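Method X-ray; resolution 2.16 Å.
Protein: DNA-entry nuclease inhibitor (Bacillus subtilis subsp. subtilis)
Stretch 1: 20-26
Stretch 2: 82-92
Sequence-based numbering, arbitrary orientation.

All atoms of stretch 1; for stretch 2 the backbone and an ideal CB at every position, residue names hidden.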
# COMPACT_ATOMS: atom_id res chain seq x y z
N PHE A 20 12.00 -16.56 -7.18
CA PHE A 20 12.54 -15.88 -8.35
C PHE A 20 13.76 -15.10 -7.90
O PHE A 20 13.89 -14.77 -6.71
CB PHE A 20 11.50 -14.97 -9.01
CG PHE A 20 10.98 -13.88 -8.11
CD1 PHE A 20 11.62 -12.65 -8.04
CD2 PHE A 20 9.84 -14.09 -7.34
CE1 PHE A 20 11.14 -11.65 -7.22
CE2 PHE A 20 9.36 -13.09 -6.51
CZ PHE A 20 10.01 -11.87 -6.45
N THR A 21 14.66 -14.80 -8.83
CA THR A 21 15.97 -14.27 -8.48
C THR A 21 16.33 -13.02 -9.27
O THR A 21 16.18 -12.99 -10.49
CB THR A 21 17.06 -15.35 -8.69
OG1 THR A 21 16.74 -16.50 -7.91
CG2 THR A 21 18.44 -14.83 -8.30
N VAL A 22 16.79 -12.01 -8.54
CA VAL A 22 17.30 -10.77 -9.13
C VAL A 22 18.82 -10.88 -9.17
O VAL A 22 19.45 -11.11 -8.14
CB VAL A 22 16.89 -9.54 -8.30
CG1 VAL A 22 17.38 -8.26 -8.95
CG2 VAL A 22 15.38 -9.52 -8.08
N PHE A 23 19.41 -10.71 -10.35
CA PHE A 23 20.86 -10.88 -10.51
C PHE A 23 21.48 -9.96 -11.56
O PHE A 23 20.77 -9.30 -12.33
CB PHE A 23 21.19 -12.35 -10.81
CG PHE A 23 20.50 -12.91 -12.02
CD1 PHE A 23 19.17 -13.31 -11.95
CD2 PHE A 23 21.18 -13.07 -13.22
CE1 PHE A 23 18.53 -13.84 -13.06
CE2 PHE A 23 20.55 -13.61 -14.33
CZ PHE A 23 19.22 -13.99 -14.25
N GLN A 24 22.81 -9.94 -11.58
CA GLN A 24 23.56 -9.03 -12.45
C GLN A 24 23.41 -9.42 -13.92
O GLN A 24 23.15 -10.58 -14.24
CB GLN A 24 25.05 -9.04 -12.07
CG GLN A 24 25.35 -8.74 -10.60
CD GLN A 24 24.73 -7.44 -10.11
OE1 GLN A 24 24.77 -6.42 -10.79
NE2 GLN A 24 24.16 -7.48 -8.91
N LYS A 25 23.58 -8.43 -14.80
CA LYS A 25 23.40 -8.61 -16.24
C LYS A 25 24.16 -9.82 -16.80
O LYS A 25 23.62 -10.58 -17.60
CB LYS A 25 23.84 -7.35 -17.00
CG LYS A 25 23.45 -7.33 -18.47
CD LYS A 25 24.48 -6.62 -19.34
CE LYS A 25 24.44 -5.11 -19.19
NZ LYS A 25 23.23 -4.50 -19.80
N ASP A 26 25.41 -9.98 -16.37
CA ASP A 26 26.29 -11.03 -16.90
C ASP A 26 26.75 -11.97 -15.79
O ASP A 26 27.94 -12.09 -15.51
CB ASP A 26 27.49 -10.40 -17.61
CG ASP A 26 27.07 -9.48 -18.75
OD1 ASP A 26 26.16 -9.85 -19.52
OD2 ASP A 26 27.66 -8.38 -18.88
N UNK A 82 19.84 -4.80 0.95
CA UNK A 82 20.87 -4.08 0.19
C UNK A 82 21.24 -4.81 -1.10
O UNK A 82 21.34 -6.03 -1.10
CB UNK A 82 22.12 -3.89 1.05
N UNK A 83 21.44 -4.06 -2.18
CA UNK A 83 21.73 -4.65 -3.48
C UNK A 83 22.62 -3.74 -4.31
O UNK A 83 22.28 -2.58 -4.56
CB UNK A 83 20.43 -4.94 -4.23
N UNK A 84 23.76 -4.27 -4.74
CA UNK A 84 24.71 -3.53 -5.55
C UNK A 84 24.62 -3.98 -7.00
O UNK A 84 24.64 -5.18 -7.28
CB UNK A 84 26.13 -3.71 -5.02
N UNK A 85 24.52 -3.02 -7.91
CA UNK A 85 24.49 -3.30 -9.34
C UNK A 85 25.89 -3.07 -9.90
O UNK A 85 26.38 -1.94 -9.91
CB UNK A 85 23.46 -2.43 -10.06
N UNK A 86 26.53 -4.14 -10.35
CA UNK A 86 27.91 -4.08 -10.82
C UNK A 86 28.03 -3.40 -12.19
O UNK A 86 28.92 -2.58 -12.40
CB UNK A 86 28.49 -5.49 -10.89
N UNK A 87 27.12 -3.75 -13.10
CA UNK A 87 27.10 -3.18 -14.45
C UNK A 87 25.68 -2.73 -14.80
O UNK A 87 24.71 -3.30 -14.30
CB UNK A 87 27.61 -4.19 -15.48
N UNK A 88 25.57 -1.72 -15.66
CA UNK A 88 24.28 -1.13 -16.00
C UNK A 88 23.29 -2.16 -16.55
O UNK A 88 23.32 -2.48 -17.74
CB UNK A 88 24.48 -0.01 -17.02
N UNK A 89 22.42 -2.67 -15.68
CA UNK A 89 21.40 -3.65 -16.06
C UNK A 89 21.31 -4.83 -15.10
O UNK A 89 22.31 -5.24 -14.52
CB UNK A 89 21.68 -4.17 -17.47
N UNK A 90 20.10 -5.36 -14.94
CA UNK A 90 19.86 -6.55 -14.12
C UNK A 90 18.88 -7.50 -14.82
O UNK A 90 18.24 -7.12 -15.80
CB UNK A 90 19.32 -6.15 -12.75
N UNK A 91 18.79 -8.72 -14.30
CA UNK A 91 17.79 -9.68 -14.76
C UNK A 91 16.93 -10.15 -13.60
O UNK A 91 17.35 -10.12 -12.45
CB UNK A 91 18.46 -10.88 -15.44
N UNK A 92 15.71 -10.59 -13.92
CA UNK A 92 14.86 -11.29 -12.97
C UNK A 92 14.36 -12.56 -13.65
O UNK A 92 13.96 -12.52 -14.82
CB UNK A 92 13.70 -10.41 -12.50

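At position 82 the ideal CB has no atom of stretch 1 within 5.5 Å, so little is selected. Pro82 makes no contact.

Position 83 points toward stretch 1, yet its CB finds nothing within 5.5 Å; only a long or broad side chain could cross. Phe83 does, its CZ 3.9 Å from Val22 CG1 and 3.4 Å from Gln24 NE2.

Position 84 points sideways into open space; many residues would fit. His84 O accepts a weak hydrogen bond from Gln24 NE2 (2.9 Å).

Position 85 also points sideways, its CB 4.3 Å from Gln24 OE1, so stretch 1 does not dictate the residue and several modest side chains would fit. It is Val85, whose CG1 lies 4.0 Å from Gln24 OE1.

At 86 the CB is 3.8 Å from Gln24 OE1, an acceptor already engaged by the backbone N of 86 (2.9 Å, 162°). A short donor such as serine or threonine would suit. Thr86, with chi1 p, places OG1 3.1 Å from Gln24 OE1.

Position 87 starts toward stretch 1, its CB 5.0 Å from Lys25 CE but 5.4 Å from Asp26 OD2; these mixed surroundings could accommodate an acid or a neutral polar residue and single out neither. The side chain of Glu87 leads away and is poorly ordered; its N donates to a water that also bonds Lys25 N and Gln24 OE1.

Position 88 points away, leaving the choice wide. Asn88 contributes its backbone O, which accepts from Lys25 NZ at 2.9 Å.

Position 89 has phi/psi of 134/147, where a CB would jam against the preceding carbonyl O. The backbone angles alone call for glycine, and the CB would also clash with Lys25 NZ at 2.8 Å. Gly89 O accepts a weak hydrogen bond from Lys25 N (3.4 Å).

At 90 the CB sits 3.5 Å from Phe23 O and 4.8 Å from Val22 CG1, favouring an aliphatic chain. Ile90 brings CD1 to 3.9 Å from Val22 CG1.

Position 91 bridges Phe23 antiparallel, Phe23 N bonding its O (3.0 Å) and Phe23 O its N (2.9 Å). Its CB is only 3.4 Å from Phe23 CZ, and Lys25 O offers an acceptor; a ring or long chain bearing a donor would serve. His91 sets CB over the Phe23 ring face, while NE2 makes a weak hydrogen bond to Lys25 O (3.0 Å).

Position 92 shares a sheet face with Val22, its CB 4.8 Å from Val22 CG2, so valine, leucine or isoleucine would suit. Ile92 packs CG1 4.0 Å from Val22 CG2 and CG2 4.0 Å from Phe20 CD1.

Stretch 2, residues 82-92: PFHVTENGIHI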
# COMPACT_ATOMS: atom_id res chain seq x y z
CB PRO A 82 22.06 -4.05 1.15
CG PRO A 82 21.46 -4.16 2.51
CD PRO A 82 20.26 -5.04 2.34
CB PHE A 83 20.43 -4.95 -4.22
CG PHE A 83 20.63 -5.67 -5.52
CD1 PHE A 83 21.19 -6.94 -5.55
CD2 PHE A 83 20.24 -5.08 -6.72
CE1 PHE A 83 21.37 -7.60 -6.75
CE2 PHE A 83 20.41 -5.75 -7.92
CZ PHE A 83 20.98 -7.01 -7.94
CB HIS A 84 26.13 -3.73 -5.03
CG HIS A 84 27.18 -3.04 -5.85
ND1 HIS A 84 27.42 -1.69 -5.77
CD2 HIS A 84 28.04 -3.52 -6.78
CE1 HIS A 84 28.39 -1.37 -6.60
NE2 HIS A 84 28.79 -2.46 -7.23
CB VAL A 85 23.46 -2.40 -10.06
CG1 VAL A 85 23.47 -2.67 -11.56
CG2 VAL A 85 22.07 -2.62 -9.48
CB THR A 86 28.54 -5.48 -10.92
OG1 THR A 86 27.75 -6.31 -11.78
CG2 THR A 86 28.63 -6.13 -9.54
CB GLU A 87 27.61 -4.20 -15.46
CG GLU A 87 28.27 -3.60 -16.70
CD GLU A 87 29.72 -3.18 -16.47
OE1 GLU A 87 30.03 -2.66 -15.37
OE2 GLU A 87 30.54 -3.36 -17.39
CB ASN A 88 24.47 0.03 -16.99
CG ASN A 88 23.25 0.93 -17.09
OD1 ASN A 88 22.14 0.54 -16.72
ND2 ASN A 88 23.45 2.14 -17.60
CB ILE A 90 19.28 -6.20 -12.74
CG1 ILE A 90 17.96 -5.43 -12.88
CG2 ILE A 90 20.28 -5.39 -11.93
CD1 ILE A 90 17.14 -5.37 -11.61
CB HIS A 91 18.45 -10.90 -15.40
CG HIS A 91 19.22 -10.59 -16.65
ND1 HIS A 91 18.65 -10.03 -17.76
CD2 HIS A 91 20.53 -10.80 -16.95
CE1 HIS A 91 19.57 -9.88 -18.70
NE2 HIS A 91 20.72 -10.34 -18.23
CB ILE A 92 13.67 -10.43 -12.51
CG1 ILE A 92 14.18 -9.14 -11.86
CG2 ILE A 92 12.78 -11.22 -11.55
CD1 ILE A 92 13.09 -8.23 -11.31
O HOH W 1 25.01 -6.05 -13.64
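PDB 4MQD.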